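Local coordinates for pili retraction protein PilT (Thermus thermophilus, PDB 5FL3) that probably binds and hydrolyses ATP to power the retraction of type IV pili, as a member of the secretion ATPase family, at residues E307-T310 with P311-K314; H239-D242 with A243-I247; Q68-E71 with L72-K76; D155-N158 with L159-K163; F195-G198 with L199-L203. All blocks are in the same frame, centred on the assembly; numbering follows the deposited sequence.

Interaction 1 (E307-T310 with P311-K314). Unlike the reference sequence in segment 307-310: Thr310 (reference Met).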
loop_
_atom_site.group_PDB
_atom_site.type_symbol
_atom_site.label_atom_id
_atom_site.label_comp_id
_atom_site.label_asym_id
_atom_site.label_seq_id
_atom_site.Cartn_x
_atom_site.Cartn_y
_atom_site.Cartn_z
ATOM N N GLU A 307 1.750 25.206 14.433
ATOM C CA GLU A 307 0.573 24.478 14.905
ATOM C C GLU A 307 -0.763 25.233 14.743
ATOM O O GLU A 307 -1.817 24.617 14.546
ATOM C CB GLU A 307 0.767 24.082 16.368
ATOM C CG GLU A 307 -0.513 23.675 17.060
ATOM C CD GLU A 307 -0.265 23.048 18.414
ATOM O OE1 GLU A 307 0.900 23.051 18.880
ATOM O OE2 GLU A 307 -1.242 22.544 19.015
ATOM N N GLU A 308 -0.717 26.559 14.806
ATOM C CA GLU A 308 -1.935 27.362 14.712
ATOM C C GLU A 308 -2.439 27.471 13.276
ATOM O O GLU A 308 -3.633 27.662 13.041
ATOM C CB GLU A 308 -1.699 28.758 15.292
ATOM C CG GLU A 308 -1.464 28.761 16.789
ATOM C CD GLU A 308 -0.890 30.072 17.280
ATOM O OE1 GLU A 308 -0.725 30.992 16.450
ATOM O OE2 GLU A 308 -0.596 30.181 18.489
ATOM N N LYS A 309 -1.532 27.341 12.313
ATOM C CA LYS A 309 -1.908 27.488 10.915
ATOM C C LYS A 309 -2.085 26.132 10.227
ATOM O O LYS A 309 -2.344 26.067 9.023
ATOM C CB LYS A 309 -0.866 28.337 10.170
ATOM C CG LYS A 309 -0.422 29.603 10.917
ATOM C CD LYS A 309 0.615 30.413 10.127
ATOM C CE LYS A 309 -0.055 31.449 9.211
ATOM N NZ LYS A 309 0.757 31.804 7.994
ATOM N N THR A 310 -1.963 25.052 10.992
ATOM C CA THR A 310 -1.952 23.704 10.412
ATOM C C THR A 310 -3.310 23.276 9.837
ATOM O O THR A 310 -3.353 22.647 8.780
ATOM C CB THR A 310 -1.483 22.655 11.441
ATOM O OG1 THR A 310 -0.103 22.874 11.747
ATOM C CG2 THR A 310 -1.637 21.254 10.885
ATOM N N PRO A 311 -4.424 23.612 10.513
ATOM C CA PRO A 311 -5.681 23.244 9.851
ATOM C C PRO A 311 -5.931 23.990 8.528
ATOM O O PRO A 311 -6.706 23.504 7.710
ATOM C CB PRO A 311 -6.731 23.600 10.899
ATOM C CG PRO A 311 -6.012 23.455 12.200
ATOM C CD PRO A 311 -4.642 23.984 11.923
ATOM N N GLN A 312 -5.251 25.110 8.299
ATOM C CA GLN A 312 -5.310 25.821 7.017
ATOM C C GLN A 312 -4.749 24.991 5.870
ATOM O O GLN A 312 -4.503 25.489 4.771
ATOM C CB GLN A 312 -4.548 27.142 7.090
ATOM C CG GLN A 312 -5.257 28.239 7.861
ATOM C CD GLN A 312 -4.335 29.410 8.162
ATOM O OE1 GLN A 312 -4.290 29.890 9.294
ATOM N NE2 GLN A 312 -3.591 29.871 7.150
ATOM N N ILE A 313 -4.533 23.718 6.149
ATOM C CA ILE A 313 -4.085 22.761 5.165
ATOM C C ILE A 313 -5.257 22.433 4.239
ATOM O O ILE A 313 -5.072 22.278 3.029
ATOM C CB ILE A 313 -3.482 21.500 5.876
ATOM C CG1 ILE A 313 -2.203 21.082 5.176
ATOM C CG2 ILE A 313 -4.476 20.362 6.044
ATOM C CD1 ILE A 313 -1.208 22.229 5.070
ATOM N N LYS A 314 -6.465 22.395 4.810
ATOM C CA LYS A 314 -7.696 22.158 4.062
ATOM C C LYS A 314 -7.825 23.144 2.915
ATOM O O LYS A 314 -7.959 22.768 1.747
ATOM C CB LYS A 314 -8.907 22.274 4.986
ATOM C CG LYS A 314 -10.242 21.964 4.321
ATOM C CD LYS A 314 -11.329 21.757 5.367
ATOM C CE LYS A 314 -12.036 23.051 5.724
ATOM N NZ LYS A 314 -13.126 23.364 4.754
#
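Lys309 and Gln312 meet where the chain turns into helix 313-318, and the junction illustrates how a helix can start through weak turn bonds and packing. The carbonyl oxygen of Lys309 takes a hydrogen bond from the amide of Gln312, a weak one (Gln312 N to Lys309 O 3.1 Å, N-H...O angle 130°). The Gln312 side chain starts out beside its own backbone N (chi1 -75°) and then runs extended, a course that carries OE1 back over Lys309, 3.9 Å from its CB. One residue further on, Thr310 O sits near Ile313 N in a second weak bond, whose donor is less surely placed. The Pro311 ring crosses the Thr310 side chain at about a right angle, and its CD lies 3.9 Å from Glu307 O.

Further out, the hydroxyl of Thr310, a residue that differs from the reference sequence, is held by the carbonyls of Leu303 and Asp306, tying the turn to the end of helix 298-305. Ile313 packs on Val300, Leu303 and Leu304 of that helix, and Gln312 NE2 makes a weak bond to Tyr299. Pro311 has no N-H to give, the two amides after it bond only weakly, and Lys314 N then bonds to Pro311 O at 3.1 Å; with Gln312 at the N-cap position, the apolar packing of Ile313 probably contributes as much to this helix start as its first amides do.

Interaction 2 (H239-D242 with A243-I247)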
loop_
_atom_site.group_PDB
_atom_site.type_symbol
_atom_site.label_atom_id
_atom_site.label_comp_id
_atom_site.label_asym_id
_atom_site.label_seq_id
_atom_site.Cartn_x
_atom_site.Cartn_y
_atom_site.Cartn_z
ATOM N N HIS A 239 -1.428 4.467 8.344
ATOM C CA HIS A 239 -2.798 3.955 8.301
ATOM C C HIS A 239 -3.860 5.046 8.240
ATOM O O HIS A 239 -5.054 4.754 8.117
ATOM C CB HIS A 239 -3.045 3.129 9.540
ATOM C CG HIS A 239 -2.780 3.892 10.803
ATOM N ND1 HIS A 239 -1.506 4.085 11.303
ATOM C CD2 HIS A 239 -3.615 4.558 11.637
ATOM C CE1 HIS A 239 -1.574 4.807 12.406
ATOM N NE2 HIS A 239 -2.842 5.108 12.631
ATOM N N THR A 240 -3.416 6.294 8.344
ATOM C CA THR A 240 -4.302 7.441 8.535
ATOM C C THR A 240 -5.105 7.869 7.308
ATOM O O THR A 240 -4.653 7.736 6.175
ATOM C CB THR A 240 -3.501 8.631 9.017
ATOM O OG1 THR A 240 -2.301 8.707 8.243
ATOM C CG2 THR A 240 -3.143 8.438 10.476
ATOM N N LEU A 241 -6.287 8.423 7.562
ATOM C CA LEU A 241 -7.337 8.564 6.549
ATOM C C LEU A 241 -7.104 9.719 5.592
ATOM O O LEU A 241 -7.480 9.631 4.419
ATOM C CB LEU A 241 -8.710 8.733 7.214
ATOM C CG LEU A 241 -9.296 7.600 8.058
ATOM C CD1 LEU A 241 -9.210 6.284 7.288
ATOM C CD2 LEU A 241 -8.640 7.508 9.473
ATOM N N ASP A 242 -6.508 10.803 6.081
ATOM C CA ASP A 242 -6.237 11.962 5.221
ATOM C C ASP A 242 -4.980 12.687 5.655
ATOM O O ASP A 242 -4.283 12.232 6.557
ATOM C CB ASP A 242 -7.427 12.934 5.218
ATOM C CG ASP A 242 -7.916 13.281 6.619
ATOM O OD1 ASP A 242 -7.167 13.105 7.616
ATOM O OD2 ASP A 242 -9.076 13.737 6.721
ATOM N N ALA A 243 -4.704 13.826 5.029
ATOM C CA ALA A 243 -3.486 14.576 5.322
ATOM C C ALA A 243 -3.481 15.119 6.751
ATOM O O ALA A 243 -2.514 14.941 7.486
ATOM C CB ALA A 243 -3.310 15.701 4.323
ATOM N N TRP A 244 -4.562 15.778 7.140
ATOM C CA TRP A 244 -4.698 16.281 8.500
ATOM C C TRP A 244 -4.360 15.210 9.557
ATOM O O TRP A 244 -3.488 15.417 10.395
ATOM C CB TRP A 244 -6.113 16.822 8.697
ATOM C CG TRP A 244 -6.487 17.086 10.123
ATOM C CD1 TRP A 244 -7.380 16.377 10.879
ATOM C CD2 TRP A 244 -5.980 18.132 10.972
ATOM N NE1 TRP A 244 -7.456 16.912 12.144
ATOM C CE2 TRP A 244 -6.611 17.989 12.229
ATOM C CE3 TRP A 244 -5.060 19.170 10.791
ATOM C CZ2 TRP A 244 -6.348 18.846 13.299
ATOM C CZ3 TRP A 244 -4.802 20.015 11.848
ATOM C CH2 TRP A 244 -5.446 19.849 13.091
ATOM N N ARG A 245 -5.029 14.060 9.489
ATOM C CA ARG A 245 -4.804 12.951 10.424
ATOM C C ARG A 245 -3.396 12.364 10.312
ATOM O O ARG A 245 -2.823 11.886 11.303
ATOM C CB ARG A 245 -5.834 11.836 10.188
ATOM C CG ARG A 245 -7.016 11.871 11.131
ATOM C CD ARG A 245 -8.263 11.353 10.462
ATOM N NE ARG A 245 -9.184 12.448 10.200
ATOM C CZ ARG A 245 -10.013 12.520 9.159
ATOM N NH1 ARG A 245 -10.043 11.552 8.252
ATOM N NH2 ARG A 245 -10.809 13.580 9.017
ATOM N N THR A 246 -2.847 12.393 9.103
ATOM C CA THR A 246 -1.531 11.816 8.870
ATOM C C THR A 246 -0.457 12.651 9.556
ATOM O O THR A 246 0.405 12.128 10.275
ATOM C CB THR A 246 -1.241 11.697 7.372
ATOM O OG1 THR A 246 -2.124 10.716 6.804
ATOM C CG2 THR A 246 0.220 11.294 7.130
ATOM N N ILE A 247 -0.546 13.958 9.351
ATOM C CA ILE A 247 0.347 14.909 9.982
ATOM C C ILE A 247 0.312 14.779 11.494
ATOM O O ILE A 247 1.360 14.657 12.137
ATOM C CB ILE A 247 -0.012 16.332 9.572
ATOM C CG1 ILE A 247 0.374 16.554 8.104
ATOM C CG2 ILE A 247 0.661 17.311 10.481
ATOM C CD1 ILE A 247 -0.095 17.845 7.503
#
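Thr240 reaches Thr246 across an N-capped helix start, the loop that links strand 233-238 to helix 243-251 in the P-loop NTPase domain. Its OG1 donates to Thr246 OG1 at a modelled distance of 2.5 Å, so short that its exact length is doubtful; Thr240 CG2 rests 3.6 Å from Arg245 O. Leu241 follows, its CB in the plane of the Arg245 guanidinium, at the edge, 3.3 Å from NH1. Asp242 is the N-cap. With CG set between backbone N and carbonyl carbon (chi1 50°), its carboxylate turns back over the first helical turn, and OD1 accepts from Arg245 N at 3.0 Å with an N-H...O angle of 160°. The same carboxylate covers one face of the guanidinium; a salt bridge from OD2 to NH1 is modelled, but the position of OD2 is doubtful. Glu292 on strand 287-295 receives the amide of Ala243. Asp242 O is gripped twice, by Thr246 OG1 at 2.6 Å and Thr246 N at 2.9 Å, from opposite faces of its carbonyl plane.

Interaction 3 (Q68-E71 with L72-K76)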
loop_
_atom_site.group_PDB
_atom_site.type_symbol
_atom_site.label_atom_id
_atom_site.label_comp_id
_atom_site.label_asym_id
_atom_site.label_seq_id
_atom_site.Cartn_x
_atom_site.Cartn_y
_atom_site.Cartn_z
ATOM N N GLN A 68 10.072 -29.822 3.694
ATOM C CA GLN A 68 8.966 -29.051 4.260
ATOM C C GLN A 68 7.900 -29.945 4.872
ATOM O O GLN A 68 7.327 -29.630 5.914
ATOM C CB GLN A 68 8.332 -28.169 3.190
ATOM C CG GLN A 68 8.965 -26.813 3.057
ATOM C CD GLN A 68 8.686 -26.178 1.714
ATOM O OE1 GLN A 68 8.222 -26.836 0.783
ATOM N NE2 GLN A 68 8.956 -24.883 1.608
ATOM N N LEU A 69 7.635 -31.058 4.207
ATOM C CA LEU A 69 6.683 -32.041 4.705
ATOM C C LEU A 69 7.057 -32.583 6.075
ATOM O O LEU A 69 6.195 -32.815 6.925
ATOM C CB LEU A 69 6.567 -33.194 3.716
ATOM C CG LEU A 69 5.444 -32.966 2.719
ATOM C CD1 LEU A 69 5.399 -34.079 1.681
ATOM C CD2 LEU A 69 4.158 -32.879 3.520
ATOM N N GLU A 70 8.344 -32.793 6.296
ATOM C CA GLU A 70 8.744 -33.324 7.579
ATOM C C GLU A 70 8.663 -32.242 8.659
ATOM O O GLU A 70 8.104 -32.486 9.732
ATOM C CB GLU A 70 10.148 -33.939 7.517
ATOM C CG GLU A 70 10.440 -34.882 8.701
ATOM C CD GLU A 70 9.182 -35.594 9.226
ATOM O OE1 GLU A 70 8.586 -36.410 8.477
ATOM O OE2 GLU A 70 8.784 -35.325 10.387
ATOM N N GLU A 71 9.191 -31.051 8.378
ATOM C CA GLU A 71 9.146 -29.961 9.352
ATOM C C GLU A 71 7.704 -29.535 9.639
ATOM O O GLU A 71 7.438 -28.861 10.635
ATOM C CB GLU A 71 9.939 -28.749 8.869
ATOM C CG GLU A 71 9.124 -27.840 7.975
ATOM C CD GLU A 71 9.817 -26.527 7.659
ATOM O OE1 GLU A 71 10.875 -26.556 6.986
ATOM O OE2 GLU A 71 9.294 -25.466 8.080
ATOM N N LEU A 72 6.784 -29.926 8.760
ATOM C CA LEU A 72 5.383 -29.585 8.922
ATOM C C LEU A 72 4.801 -30.244 10.158
ATOM O O LEU A 72 3.972 -29.657 10.851
ATOM C CB LEU A 72 4.581 -29.983 7.688
ATOM C CG LEU A 72 3.069 -29.807 7.835
ATOM C CD1 LEU A 72 2.727 -28.385 8.228
ATOM C CD2 LEU A 72 2.360 -30.197 6.557
ATOM N N GLU A 73 5.248 -31.461 10.447
ATOM C CA GLU A 73 4.763 -32.187 11.622
ATOM C C GLU A 73 5.266 -31.563 12.922
ATOM O O GLU A 73 4.859 -31.972 14.002
ATOM C CB GLU A 73 5.175 -33.663 11.561
ATOM C CG GLU A 73 4.440 -34.469 10.502
ATOM C CD GLU A 73 4.730 -35.954 10.595
ATOM O OE1 GLU A 73 5.003 -36.438 11.718
ATOM O OE2 GLU A 73 4.689 -36.639 9.549
ATOM N N TYR A 74 6.139 -30.571 12.818
ATOM C CA TYR A 74 6.650 -29.903 14.004
ATOM C C TYR A 74 6.089 -28.487 14.226
ATOM O O TYR A 74 6.425 -27.840 15.220
ATOM C CB TYR A 74 8.180 -29.860 13.943
ATOM C CG TYR A 74 8.792 -31.203 14.248
ATOM C CD1 TYR A 74 8.883 -31.658 15.560
ATOM C CD2 TYR A 74 9.245 -32.036 13.227
ATOM C CE1 TYR A 74 9.427 -32.896 15.858
ATOM C CE2 TYR A 74 9.795 -33.283 13.515
ATOM C CZ TYR A 74 9.883 -33.703 14.836
ATOM O OH TYR A 74 10.423 -34.929 15.151
ATOM N N ARG A 75 5.221 -28.022 13.326
ATOM C CA ARG A 75 4.758 -26.633 13.356
ATOM C C ARG A 75 3.221 -26.454 13.359
ATOM O O ARG A 75 2.484 -27.186 12.698
ATOM C CB ARG A 75 5.364 -25.874 12.168
ATOM C CG ARG A 75 6.793 -25.338 12.383
ATOM C CD ARG A 75 7.214 -24.551 11.146
ATOM N NE ARG A 75 8.024 -23.350 11.391
ATOM C CZ ARG A 75 7.582 -22.207 11.928
ATOM N NH1 ARG A 75 6.320 -22.080 12.339
ATOM N NH2 ARG A 75 8.423 -21.187 12.079
ATOM N N LYS A 76 2.745 -25.481 14.125
ATOM C CA LYS A 76 1.338 -25.113 14.095
ATOM C C LYS A 76 1.054 -24.302 12.837
ATOM O O LYS A 76 -0.045 -24.351 12.297
ATOM C CB LYS A 76 0.934 -24.310 15.340
ATOM C CG LYS A 76 1.114 -25.036 16.667
ATOM C CD LYS A 76 0.327 -26.334 16.704
ATOM C CE LYS A 76 0.486 -27.042 18.044
ATOM N NZ LYS A 76 0.106 -28.489 17.894
#
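Glu70 and Glu73, Glu71 and Tyr74: the last turn of helix 66-72 hands over to a loop through pairs three residues apart, a useful example of a helix unwinding into a beta turn. The backbone bonds show the change. Leu72 N still bonds to Gln68 O in the helical manner, though weakly at 2.9 Å, whereas Glu73 N gives its hydrogen to Glu70 O and Tyr74 N to Glu71 O, each at 3.1 Å. Both of these bonds, longer but better directed, overlap a type I turn from Leu72 to Arg75, closed by Arg75 N to Leu72 O.

Charge interactions are loose. The Glu70 chain, bent at chi2, brings OE1 to 4.0 Å from Glu73 OE2, with the two carboxylate planes 69° apart; such like charges would be expected to repel mildly at this exposed surface. Glu71 and Arg75 lie side by side and point the same way, but Glu71 OE2 stays 4.1 Å from Arg75 NE, too far for a salt bridge.

Among the van der Waals contacts, Tyr74 turns a ring edge toward the CA of Glu71. The apolar contact is slight: Leu69 CD2 meets Leu72 CD2 at 4.4 Å. Buried Leu72 continues inward onto Leu64, Met78 and Leu94, seating the end of the helix against strands 78-84 and 88-97 of the N-terminal antiparallel sheet, while Arg75 O accepts from Arg96.

Interaction 4 (D155-N158 with L159-K163)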
loop_
_atom_site.group_PDB
_atom_site.type_symbol
_atom_site.label_atom_id
_atom_site.label_comp_id
_atom_site.label_asym_id
_atom_site.label_seq_id
_atom_site.Cartn_x
_atom_site.Cartn_y
_atom_site.Cartn_z
ATOM N N ASP A 155 8.306 1.835 -9.977
ATOM C CA ASP A 155 8.462 1.380 -11.352
ATOM C C ASP A 155 8.806 2.537 -12.277
ATOM O O ASP A 155 9.583 2.398 -13.212
ATOM C CB ASP A 155 7.170 0.691 -11.810
ATOM C CG ASP A 155 7.258 0.142 -13.223
ATOM O OD1 ASP A 155 8.043 -0.806 -13.445
ATOM O OD2 ASP A 155 6.518 0.646 -14.103
ATOM N N HIS A 156 8.216 3.687 -11.999
ATOM C CA HIS A 156 8.425 4.866 -12.814
ATOM C C HIS A 156 9.833 5.365 -12.693
ATOM O O HIS A 156 10.449 5.757 -13.684
ATOM C CB HIS A 156 7.483 5.984 -12.412
ATOM C CG HIS A 156 7.676 7.225 -13.218
ATOM N ND1 HIS A 156 7.236 7.340 -14.522
ATOM C CD2 HIS A 156 8.282 8.396 -12.916
ATOM C CE1 HIS A 156 7.550 8.535 -14.981
ATOM N NE2 HIS A 156 8.186 9.196 -14.028
ATOM N N ILE A 157 10.313 5.379 -11.452
ATOM C CA ILE A 157 11.694 5.717 -11.123
ATOM C C ILE A 157 12.675 4.730 -11.778
ATOM O O ILE A 157 13.653 5.116 -12.434
ATOM C CB ILE A 157 11.887 5.725 -9.590
ATOM C CG1 ILE A 157 11.140 6.908 -8.980
ATOM C CG2 ILE A 157 13.358 5.772 -9.222
ATOM C CD1 ILE A 157 11.081 6.868 -7.486
ATOM N N ASN A 158 12.373 3.449 -11.613
ATOM C CA ASN A 158 13.212 2.371 -12.115
ATOM C C ASN A 158 13.378 2.470 -13.629
ATOM O O ASN A 158 14.375 1.996 -14.184
ATOM C CB ASN A 158 12.597 1.014 -11.705
ATOM C CG ASN A 158 13.364 -0.204 -12.245
ATOM O OD1 ASN A 158 14.585 -0.181 -12.441
ATOM N ND2 ASN A 158 12.630 -1.285 -12.468
ATOM N N LEU A 159 12.414 3.076 -14.317
ATOM C CA LEU A 159 12.508 3.006 -15.758
ATOM C C LEU A 159 12.858 4.340 -16.423
ATOM O O LEU A 159 12.992 4.398 -17.638
ATOM C CB LEU A 159 11.223 2.396 -16.326
ATOM C CG LEU A 159 9.914 3.114 -16.571
ATOM C CD1 LEU A 159 9.916 3.635 -17.987
ATOM C CD2 LEU A 159 8.755 2.140 -16.357
ATOM N N HIS A 160 13.074 5.387 -15.632
ATOM C CA HIS A 160 13.503 6.669 -16.178
ATOM C C HIS A 160 14.714 7.242 -15.466
ATOM O O HIS A 160 15.236 8.245 -15.904
ATOM C CB HIS A 160 12.371 7.709 -16.123
ATOM C CG HIS A 160 11.233 7.402 -17.036
ATOM N ND1 HIS A 160 9.919 7.423 -16.621
ATOM C CD2 HIS A 160 11.211 7.036 -18.338
ATOM C CE1 HIS A 160 9.133 7.094 -17.631
ATOM N NE2 HIS A 160 9.893 6.850 -18.683
ATOM N N TYR A 161 15.138 6.630 -14.361
ATOM C CA TYR A 161 16.254 7.140 -13.564
ATOM C C TYR A 161 17.272 6.055 -13.224
ATOM O O TYR A 161 16.917 4.903 -13.035
ATOM C CB TYR A 161 15.750 7.768 -12.269
ATOM C CG TYR A 161 14.813 8.943 -12.439
ATOM C CD1 TYR A 161 15.302 10.230 -12.595
ATOM C CD2 TYR A 161 13.436 8.769 -12.404
ATOM C CE1 TYR A 161 14.445 11.310 -12.731
ATOM C CE2 TYR A 161 12.575 9.836 -12.536
ATOM C CZ TYR A 161 13.084 11.108 -12.701
ATOM O OH TYR A 161 12.224 12.180 -12.836
ATOM N N ALA A 162 18.545 6.422 -13.148
ATOM C CA ALA A 162 19.578 5.458 -12.770
ATOM C C ALA A 162 19.906 5.608 -11.280
ATOM O O ALA A 162 20.793 6.363 -10.896
ATOM C CB ALA A 162 20.820 5.638 -13.621
ATOM N N LYS A 163 19.171 4.879 -10.453
ATOM C CA LYS A 163 19.253 5.047 -9.020
ATOM C C LYS A 163 19.365 3.733 -8.267
ATOM O O LYS A 163 19.068 2.651 -8.789
ATOM C CB LYS A 163 18.031 5.828 -8.529
ATOM C CG LYS A 163 18.165 7.316 -8.780
ATOM C CD LYS A 163 16.840 8.017 -8.712
ATOM C CE LYS A 163 16.997 9.490 -9.103
ATOM N NZ LYS A 163 17.568 10.320 -8.000
HETATM O O HOH W 1 9.495 11.689 -12.788
#
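His156 sends its ring out anti to the backbone N (chi1 179°), while His160 swings its own beside the backbone N (chi1 -68°), and one turn apart the two imidazoles meet. They form an offset edge-to-face pair, the edge of His160 over the face of His156, with centroids 4.6 Å apart and planes at 72°. ND1 of His160 comes nearest, 3.1 Å from His156 CE1. In the plane of the His156 ring, at its edge, a water lies 3.1 Å from NE2 and 2.8 Å from Tyr161 OH, bridging the two side chains. His156 ND1 bonds to a glycerol, probably from the crystallisation liquor.

The helix frays here. Leu159 N bonds weakly to Asp155 O and His156 O, and Ile157 O accepts both Tyr161 N at 2.9 Å and His160 N at 3.3 Å. This is the end of helix 146-160, whose start forms part of the ADP pocket. Asp155 pairs with Lys179 and Asn158 bonds to Lys177, Lys179 and Ser181, while His156, Ile157 and Tyr161 pack on helix 122-130 as the chain runs on into strand 164-169.

Interaction 5 (F195-G198 with L199-L203)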
loop_
_atom_site.group_PDB
_atom_site.type_symbol
_atom_site.label_atom_id
_atom_site.label_comp_id
_atom_site.label_asym_id
_atom_site.label_seq_id
_atom_site.Cartn_x
_atom_site.Cartn_y
_atom_site.Cartn_z
ATOM N N PHE A 195 11.620 -3.370 9.897
ATOM C CA PHE A 195 11.673 -2.101 9.179
ATOM C C PHE A 195 12.818 -1.251 9.663
ATOM O O PHE A 195 13.501 -0.613 8.861
ATOM C CB PHE A 195 10.374 -1.327 9.330
ATOM C CG PHE A 195 9.233 -1.951 8.607
ATOM C CD1 PHE A 195 9.317 -2.192 7.235
ATOM C CD2 PHE A 195 8.077 -2.311 9.283
ATOM C CE1 PHE A 195 8.259 -2.783 6.555
ATOM C CE2 PHE A 195 7.018 -2.905 8.616
ATOM C CZ PHE A 195 7.102 -3.140 7.249
ATOM N N TYR A 196 13.036 -1.252 10.975
ATOM C CA TYR A 196 14.076 -0.415 11.543
ATOM C C TYR A 196 15.444 -0.898 11.081
ATOM O O TYR A 196 16.240 -0.104 10.586
ATOM C CB TYR A 196 14.011 -0.382 13.074
ATOM C CG TYR A 196 15.031 0.576 13.640
ATOM C CD1 TYR A 196 14.787 1.944 13.660
ATOM C CD2 TYR A 196 16.255 0.121 14.114
ATOM C CE1 TYR A 196 15.735 2.833 14.144
ATOM C CE2 TYR A 196 17.210 1.006 14.611
ATOM C CZ TYR A 196 16.943 2.356 14.624
ATOM O OH TYR A 196 17.886 3.234 15.111
ATOM N N THR A 197 15.703 -2.195 11.239
ATOM C CA THR A 197 16.962 -2.810 10.806
ATOM C C THR A 197 17.236 -2.528 9.338
ATOM O O THR A 197 18.346 -2.167 8.935
ATOM C CB THR A 197 16.931 -4.324 11.020
ATOM O OG1 THR A 197 16.859 -4.583 12.424
ATOM C CG2 THR A 197 18.185 -4.957 10.499
ATOM N N GLY A 198 16.198 -2.703 8.539
ATOM C CA GLY A 198 16.319 -2.470 7.122
ATOM C C GLY A 198 16.606 -1.011 6.836
ATOM O O GLY A 198 17.477 -0.712 6.025
ATOM N N LEU A 199 15.882 -0.112 7.507
ATOM C CA LEU A 199 16.034 1.311 7.262
ATOM C C LEU A 199 17.450 1.713 7.662
ATOM O O LEU A 199 18.164 2.370 6.895
ATOM C CB LEU A 199 14.967 2.125 8.013
ATOM C CG LEU A 199 14.967 3.666 7.946
ATOM C CD1 LEU A 199 15.175 4.181 6.546
ATOM C CD2 LEU A 199 13.681 4.246 8.483
ATOM N N LYS A 200 17.876 1.261 8.835
ATOM C CA LYS A 200 19.172 1.635 9.368
ATOM C C LYS A 200 20.330 1.222 8.446
ATOM O O LYS A 200 21.215 2.038 8.141
ATOM C CB LYS A 200 19.363 1.028 10.762
ATOM C CG LYS A 200 20.821 0.929 11.221
ATOM C CD LYS A 200 20.845 0.363 12.615
ATOM C CE LYS A 200 22.196 -0.136 13.032
ATOM N NZ LYS A 200 21.989 -0.900 14.288
ATOM N N TYR A 201 20.336 -0.031 7.999
ATOM C CA TYR A 201 21.460 -0.472 7.201
ATOM C C TYR A 201 21.330 0.054 5.790
ATOM O O TYR A 201 22.321 0.147 5.086
ATOM C CB TYR A 201 21.605 -1.997 7.228
ATOM C CG TYR A 201 22.251 -2.464 8.507
ATOM C CD1 TYR A 201 23.625 -2.366 8.689
ATOM C CD2 TYR A 201 21.482 -2.960 9.556
ATOM C CE1 TYR A 201 24.216 -2.762 9.876
ATOM C CE2 TYR A 201 22.066 -3.365 10.748
ATOM C CZ TYR A 201 23.433 -3.263 10.901
ATOM O OH TYR A 201 24.012 -3.664 12.083
ATOM N N ALA A 202 20.122 0.431 5.379
ATOM C CA ALA A 202 19.958 1.049 4.059
ATOM C C ALA A 202 20.778 2.331 3.986
ATOM O O ALA A 202 21.302 2.668 2.916
ATOM C CB ALA A 202 18.498 1.338 3.753
ATOM N N LEU A 203 20.908 3.027 5.124
ATOM C CA LEU A 203 21.666 4.284 5.192
ATOM C C LEU A 203 23.136 4.047 4.835
ATOM O O LEU A 203 23.830 4.956 4.394
ATOM C CB LEU A 203 21.549 4.920 6.585
ATOM C CG LEU A 203 20.156 5.397 7.005
ATOM C CD1 LEU A 203 20.155 5.936 8.414
ATOM C CD2 LEU A 203 19.633 6.446 6.029
#
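Regular alpha-helical hydrogen bonding runs through helix 195-202, where Tyr196 meets Lys200 and Thr197 meets Tyr201, each one turn apart. Lys200 N bonds to Tyr196 O at 2.8 Å, and the next bond, Tyr201 N to Thr197 O, is 3.1 Å long; both have an N-H...O angle of 166°. Leu199 N reaches Phe195 O at 2.8 Å, and Ala202 N reaches Gly198 O at 3.0 Å.

The helix belongs to a beta-alpha-beta crossover of the P-loop NTPase domain: it lies between strands 182-187 and 209-212, which run parallel in the mixed sheet with strand 164-169 between them. Its inner side faces that sheet. Leu199 packs on Ile210 and Val212 and on Ala223 and Ala224 of helix 218-230, while Ala202 touches Ile166 and Ile210.

On the more exposed side, Thr197 and Tyr201 lie side by side and point the same way. Thr197 CG2 rests 4.0 Å from Tyr201 CD2, and the edge of the tyrosine ring lies close to Thr197 O, at 3.3 Å from CD2. Tyr196, with CG anti to the backbone N (chi1 -176°), carries its ring forward, toward the C-terminal end of the helix, to cross Lys200 obliquely. The fully extended lysine touches it through the aliphatic CD, 4.2 Å from CE2 of Tyr196.

Along the chain the order is interaction 3, then 4, 5, 2 and 1. Interaction 3 belongs to the N-terminal antiparallel sheet, and its centre lies about 55 Å from that of interaction 1, on the opposite side of the chain's centre. Interactions 4, 5 and 2 flank the mixed sheet of the nucleotide-binding part, with centres about 22 to 28 Å apart; helix 146-160 of interaction 4 begins at the ADP pocket. Interactions 1 and 2 touch directly: Trp244 CZ3 packs 3.5 Å from Thr310 CG2 and 3.7 Å from Pro311 CG, joining the start of helix 243-251 to the turn that leads into helix 313-318, which lies farther from the chain's centre.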